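Local coordinates for WbmS, polysaccharide deacetylase involved in O-antigen biosynthesis (Bordetella bronchiseptica, PDB 3HFT), which probably removes acetyl groups from a sugar or polysaccharide in O-antigen biosynthesis, using a bound zinc ion, at residues L53-D58 / H211-T216; E109-T114 / L136-E141. One frame throughout, in Å; residues are numbered along the deposited sequence.

How the interactions relate
Both contacts pair helices and neither has a hydrogen bond between its segments. They lie on opposite sides of the chain's centre, their own centres about 29 Å apart, and interaction 2 is nested in the chain between the segments of interaction 1. No secondary-structure element is shared. In interaction 1, helices 50-63 and 209-214, each following a strand of the parallel sheet, meet through a carboxylate, a hydroxyl, a valine and a tyrosine edge, with Arg246 as the salt-bridge partner of Asp55 and Arg239 in cation-pi contact with the tyrosine ring. Interaction 2 joins helices 107-115 and 133-141 farther from the centre, and its touching groups are apolar. Both are largely buried, though Asp55 and Met138 are partly exposed.

Interaction 1: residues L53-D58 / H211-T216; sequences LQDTID and HVYMNT. With EDO (1,2-ethanediol), chain D.
Chi1 of 167° sets the Asp55 carboxylate opposite its own amide nitrogen, and Tyr213 places its ring likewise; the two side chains thereby meet at about a right angle. Asp55 CB meets the ring edge near its plane, 3.6 Å from Tyr213 CD1, and the carboxylate and ring planes stand 80° apart. Beside this pair, Thr56 OG1 lies 3.8 Å from Val212 CB, a van der Waals approach. The polar end of Asp55 is held from outside: OD2 forms a salt bridge with Arg246, whose NH1 also donates to Val212 O, tying the two helices together. Arg239 makes a cation-pi contact with the Tyr213 ring. Past the valine the helix ends in a Schellman motif, with Asn215 at positive phi and Thr216 N bonded to His211 O at 3.0 Å. His211 ND1 pairs with Thr216 OG1, while NE2 gives a nearly straight bond (174°) to an ethanediol, probably from the crystallisation liquor, that is also hydrogen-bonded to the zinc ligand Asp46 and to Asp180. Helices following the adjacent parallel strands 39-44 and 203-207 thus pack together, the Val212 side chain about 13 Å from the zinc ion, within the polysaccharide deacetylase family region.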
loop_
_atom_site.group_PDB
_atom_site.type_symbol
_atom_site.label_atom_id
_atom_site.label_comp_id
_atom_site.label_asym_id
_atom_site.label_seq_id
_atom_site.Cartn_x
_atom_site.Cartn_y
_atom_site.Cartn_z
ATOM N N LEU A 53 23.113 15.528 3.795
ATOM C CA LEU A 53 22.044 15.580 4.801
ATOM C C LEU A 53 22.084 16.930 5.506
ATOM O O LEU A 53 21.042 17.556 5.709
ATOM C CB LEU A 53 22.173 14.414 5.804
ATOM C CG LEU A 53 21.188 14.404 6.977
ATOM C CD1 LEU A 53 19.738 14.463 6.500
ATOM C CD2 LEU A 53 21.426 13.160 7.821
ATOM N N GLN A 54 23.286 17.415 5.824
ATOM C CA GLN A 54 23.401 18.717 6.486
ATOM C C GLN A 54 22.782 19.847 5.679
ATOM O O GLN A 54 22.170 20.751 6.231
ATOM C CB GLN A 54 24.844 19.083 6.801
ATOM C CG GLN A 54 24.925 20.366 7.673
ATOM C CD GLN A 54 24.342 20.156 9.058
ATOM O OE1 GLN A 54 24.792 19.273 9.771
ATOM N NE2 GLN A 54 23.335 20.945 9.437
ATOM N N ASP A 55 22.936 19.805 4.364
ATOM C CA ASP A 55 22.382 20.843 3.506
ATOM C C ASP A 55 20.872 20.845 3.569
ATOM O O ASP A 55 20.240 21.909 3.618
ATOM C CB ASP A 55 22.842 20.622 2.059
ATOM C CG ASP A 55 22.047 21.468 1.050
ATOM O OD1 ASP A 55 22.346 22.661 0.915
ATOM O OD2 ASP A 55 21.126 20.945 0.407
ATOM N N THR A 56 20.272 19.649 3.568
ATOM C CA THR A 56 18.823 19.565 3.679
ATOM C C THR A 56 18.355 20.062 5.045
ATOM O O THR A 56 17.422 20.837 5.114
ATOM C CB THR A 56 18.292 18.159 3.391
ATOM O OG1 THR A 56 18.695 17.741 2.082
ATOM C CG2 THR A 56 16.766 18.174 3.413
ATOM N N ILE A 57 18.975 19.598 6.128
ATOM C CA ILE A 57 18.678 20.111 7.485
ATOM C C ILE A 57 18.758 21.646 7.538
ATOM O O ILE A 57 17.860 22.313 8.061
ATOM C CB ILE A 57 19.638 19.495 8.550
ATOM C CG1 ILE A 57 19.331 18.005 8.770
ATOM C CG2 ILE A 57 19.496 20.200 9.909
ATOM C CD1 ILE A 57 20.391 17.263 9.553
ATOM N N ASP A 58 19.828 22.213 6.993
ATOM C CA ASP A 58 19.988 23.675 7.003
ATOM C C ASP A 58 18.855 24.413 6.286
ATOM O O ASP A 58 18.356 25.425 6.761
ATOM C CB ASP A 58 21.322 24.062 6.393
ATOM C CG ASP A 58 22.504 23.650 7.256
ATOM O OD1 ASP A 58 22.329 23.400 8.475
ATOM O OD2 ASP A 58 23.608 23.570 6.684
ATOM N N HIS A 211 18.376 14.474 -3.690
ATOM C CA HIS A 211 17.695 15.233 -4.757
ATOM C C HIS A 211 17.556 16.692 -4.414
ATOM O O HIS A 211 17.595 17.554 -5.291
ATOM C CB HIS A 211 16.351 14.609 -5.122
ATOM C CG HIS A 211 16.473 13.227 -5.663
ATOM N ND1 HIS A 211 17.375 12.904 -6.647
ATOM C CD2 HIS A 211 15.850 12.076 -5.327
ATOM C CE1 HIS A 211 17.282 11.615 -6.917
ATOM N NE2 HIS A 211 16.356 11.091 -6.134
ATOM N N VAL A 212 17.400 16.998 -3.131
ATOM C CA VAL A 212 17.373 18.415 -2.710
ATOM C C VAL A 212 18.759 19.016 -2.982
ATOM O O VAL A 212 18.881 20.112 -3.493
ATOM C CB VAL A 212 16.943 18.557 -1.216
ATOM C CG1 VAL A 212 17.029 20.016 -0.721
ATOM C CG2 VAL A 212 15.495 17.989 -1.031
ATOM N N TYR A 213 19.816 18.298 -2.642
ATOM C CA TYR A 213 21.167 18.792 -2.887
ATOM C C TYR A 213 21.458 19.065 -4.366
ATOM O O TYR A 213 22.043 20.085 -4.702
ATOM C CB TYR A 213 22.208 17.813 -2.335
ATOM C CG TYR A 213 23.571 18.443 -2.222
ATOM C CD1 TYR A 213 23.943 19.159 -1.076
ATOM C CD2 TYR A 213 24.476 18.378 -3.268
ATOM C CE1 TYR A 213 25.177 19.748 -0.968
ATOM C CE2 TYR A 213 25.702 19.005 -3.170
ATOM C CZ TYR A 213 26.040 19.677 -2.013
ATOM O OH TYR A 213 27.267 20.261 -1.903
HETATM N N MSE A 214 21.075 18.147 -5.240
HETATM C CA MSE A 214 21.358 18.290 -6.683
HETATM C C MSE A 214 20.245 19.000 -7.440
HETATM O O MSE A 214 20.379 19.220 -8.640
HETATM C CB MSE A 214 21.552 16.917 -7.349
HETATM C CG MSE A 214 22.632 16.040 -6.671
HETATM SE SE MSE A 214 22.930 14.427 -7.732
HETATM C CE MSE A 214 23.684 15.119 -8.740
ATOM N N ASN A 215 19.152 19.327 -6.757
ATOM C CA ASN A 215 17.996 19.975 -7.398
ATOM C C ASN A 215 17.525 19.144 -8.569
ATOM O O ASN A 215 17.191 19.653 -9.642
ATOM C CB ASN A 215 18.298 21.406 -7.820
ATOM C CG ASN A 215 17.058 22.157 -8.329
ATOM O OD1 ASN A 215 15.938 21.945 -7.846
ATOM N ND2 ASN A 215 17.264 23.040 -9.298
ATOM N N THR A 216 17.426 17.850 -8.317
ATOM C CA THR A 216 17.091 16.886 -9.357
ATOM C C THR A 216 15.767 17.179 -10.068
ATOM O O THR A 216 14.716 17.310 -9.438
ATOM C CB THR A 216 16.977 15.466 -8.782
ATOM O OG1 THR A 216 18.190 15.144 -8.110
ATOM C CG2 THR A 216 16.667 14.435 -9.877
HETATM C C1 EDO D . 16.612 7.620 -5.276
HETATM O O1 EDO D . 15.761 8.407 -6.113
HETATM C C2 EDO D . 16.843 8.345 -3.946
HETATM O O2 EDO D . 17.195 7.415 -2.907
#

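Interaction 2: residues E109-T114 / L136-E141; sequences EILDRT and LNMFGE
Two short helices, 107-115 and 133-141, pack within the polysaccharide deacetylase region through one leucine, Leu111, whose two methyl groups reach Met138 and Phe139. The closest backbone approach agrees with this assignment, since the CA atoms of Leu111 and Phe139 are 8.1 Å apart, a spacing bridged by side chains. A chi1 of 176° extends Leu111 CG directly away from its own amide nitrogen, and its bond to CB points at the other helix. From there CD1 meets Phe139 alone of the two, coming to the edge of the ring, near the ring plane, 3.8 Å from Phe139 CE1; an edge approach of this kind is not a CH-pi contact over the face. CD2 touches the selenomethionine Met138, 3.6 Å from its terminal methyl CE, and also lies close to the ring edge at Phe139 CD1. The two chains run past each other in opposite directions, and Met138 CB lies 4.0 Å from Leu111 CD2. Met138 has a second deposited conformer, so the position of its methyl is less certain than that of the ring. Phe139 starts out away from helix 107-115, and its ring edge turns back to reach the leucine; beyond the contact the ring touches Ser126, Leu144 and Asp147. Polar groups complete the junction from outside the apolar patch: Asp112 OD1 forms a salt bridge with Arg142, the residue following helix 133-141, which adds a charged link between the helices. Within helix 107-115, Thr114 OG1 donates to Ile110 O at 2.6 Å, reaching it from the face opposite the one used by Thr114 N, so this carbonyl serves two donors. A branched side chain set between two residues of a neighbouring helix is ordinary apolar helix-helix packing, here joining two helices outside the parallel sheet.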
loop_
_atom_site.group_PDB
_atom_site.type_symbol
_atom_site.label_atom_id
_atom_site.label_comp_id
_atom_site.label_asym_id
_atom_site.label_seq_id
_atom_site.Cartn_x
_atom_site.Cartn_y
_atom_site.Cartn_z
ATOM N N GLU A 109 15.045 -9.154 12.288
ATOM C CA GLU A 109 16.421 -8.780 12.547
ATOM C C GLU A 109 16.704 -7.400 11.981
ATOM O O GLU A 109 17.318 -6.567 12.658
ATOM C CB GLU A 109 17.400 -9.785 11.940
ATOM C CG GLU A 109 17.369 -11.187 12.565
ATOM C CD GLU A 109 16.397 -12.148 11.896
ATOM O OE1 GLU A 109 15.468 -11.707 11.185
ATOM O OE2 GLU A 109 16.560 -13.371 12.097
ATOM N N ILE A 110 16.249 -7.158 10.751
ATOM C CA ILE A 110 16.501 -5.870 10.085
ATOM C C ILE A 110 15.783 -4.704 10.794
ATOM O O ILE A 110 16.354 -3.622 10.980
ATOM C CB ILE A 110 16.112 -5.924 8.570
ATOM C CG1 ILE A 110 17.046 -6.865 7.785
ATOM C CG2 ILE A 110 16.134 -4.518 7.945
ATOM C CD1 ILE A 110 16.554 -7.215 6.380
ATOM N N LEU A 111 14.531 -4.937 11.166
ATOM C CA LEU A 111 13.719 -3.941 11.845
ATOM C C LEU A 111 14.313 -3.598 13.192
ATOM O O LEU A 111 14.417 -2.433 13.540
ATOM C CB LEU A 111 12.289 -4.456 12.040
ATOM C CG LEU A 111 11.277 -3.588 12.815
ATOM C CD1 LEU A 111 11.141 -2.138 12.195
ATOM C CD2 LEU A 111 9.882 -4.305 12.922
ATOM N N ASP A 112 14.679 -4.616 13.958
ATOM C CA ASP A 112 15.248 -4.388 15.277
ATOM C C ASP A 112 16.569 -3.625 15.185
ATOM O O ASP A 112 16.817 -2.725 15.974
ATOM C CB ASP A 112 15.413 -5.702 16.025
ATOM C CG ASP A 112 14.071 -6.271 16.530
ATOM O OD1 ASP A 112 13.050 -5.525 16.607
ATOM O OD2 ASP A 112 14.060 -7.480 16.856
ATOM N N ARG A 113 17.402 -3.952 14.206
ATOM C CA ARG A 113 18.635 -3.203 14.026
ATOM C C ARG A 113 18.371 -1.758 13.673
ATOM O O ARG A 113 19.032 -0.874 14.182
ATOM C CB ARG A 113 19.516 -3.804 12.940
ATOM C CG ARG A 113 20.491 -4.820 13.419
ATOM C CD ARG A 113 21.630 -4.941 12.427
ATOM N NE ARG A 113 21.174 -5.332 11.099
ATOM C CZ ARG A 113 20.862 -6.579 10.747
ATOM N NH1 ARG A 113 20.928 -7.552 11.620
ATOM N NH2 ARG A 113 20.455 -6.843 9.513
ATOM N N THR A 114 17.416 -1.513 12.784
ATOM C CA THR A 114 17.089 -0.143 12.371
ATOM C C THR A 114 16.538 0.686 13.537
ATOM O O THR A 114 16.833 1.883 13.672
ATOM C CB THR A 114 16.046 -0.153 11.248
ATOM O OG1 THR A 114 16.451 -1.088 10.237
ATOM C CG2 THR A 114 15.880 1.239 10.646
ATOM N N LEU A 136 3.581 -4.839 9.113
ATOM C CA LEU A 136 2.816 -3.887 9.933
ATOM C C LEU A 136 2.548 -4.465 11.328
ATOM O O LEU A 136 2.601 -3.733 12.294
ATOM C CB LEU A 136 1.517 -3.470 9.274
ATOM C CG LEU A 136 1.617 -2.199 8.405
ATOM C CD1 LEU A 136 2.687 -2.336 7.336
ATOM C CD2 LEU A 136 0.263 -1.869 7.816
ATOM N N ASN A 137 2.297 -5.764 11.433
ATOM C CA ASN A 137 2.110 -6.399 12.763
ATOM C C ASN A 137 3.373 -6.223 13.603
ATOM O O ASN A 137 3.315 -5.890 14.794
ATOM C CB ASN A 137 1.793 -7.906 12.626
ATOM C CG ASN A 137 0.367 -8.184 12.155
ATOM O OD1 ASN A 137 -0.476 -7.297 12.115
ATOM N ND2 ASN A 137 0.093 -9.436 11.803
HETATM N N MSE A 138 4.522 -6.447 12.982
HETATM C CA MSE A 138 5.779 -6.346 13.685
HETATM C C MSE A 138 6.120 -4.899 14.030
HETATM O O MSE A 138 6.735 -4.641 15.073
HETATM C CB MSE A 138 6.908 -7.017 12.890
HETATM C CG MSE A 138 6.879 -8.565 12.966
HETATM SE SE MSE A 138 8.513 -9.360 12.277
HETATM C CE MSE A 138 9.554 -7.854 12.567
ATOM N N PHE A 139 5.740 -3.958 13.162
ATOM C CA PHE A 139 5.919 -2.540 13.461
ATOM C C PHE A 139 5.169 -2.239 14.759
ATOM O O PHE A 139 5.719 -1.663 15.697
ATOM C CB PHE A 139 5.305 -1.642 12.375
ATOM C CG PHE A 139 6.102 -1.540 11.090
ATOM C CD1 PHE A 139 7.432 -1.888 11.018
ATOM C CD2 PHE A 139 5.521 -0.943 9.989
ATOM C CE1 PHE A 139 8.146 -1.718 9.817
ATOM C CE2 PHE A 139 6.221 -0.773 8.818
ATOM C CZ PHE A 139 7.543 -1.179 8.737
ATOM N N GLY A 140 3.915 -2.677 14.804
ATOM C CA GLY A 140 3.033 -2.441 15.948
ATOM C C GLY A 140 3.497 -3.058 17.253
ATOM O O GLY A 140 3.428 -2.424 18.287
ATOM N N GLU A 141 3.983 -4.287 17.194
ATOM C CA GLU A 141 4.565 -4.940 18.360
ATOM C C GLU A 141 5.737 -4.119 18.896
ATOM O O GLU A 141 5.941 -4.081 20.082
ATOM C CB GLU A 141 5.121 -6.313 18.007
ATOM C CG GLU A 141 4.125 -7.371 17.592
ATOM C CD GLU A 141 4.810 -8.610 16.973
ATOM O OE1 GLU A 141 6.074 -8.712 17.017
ATOM O OE2 GLU A 141 4.067 -9.478 16.439
#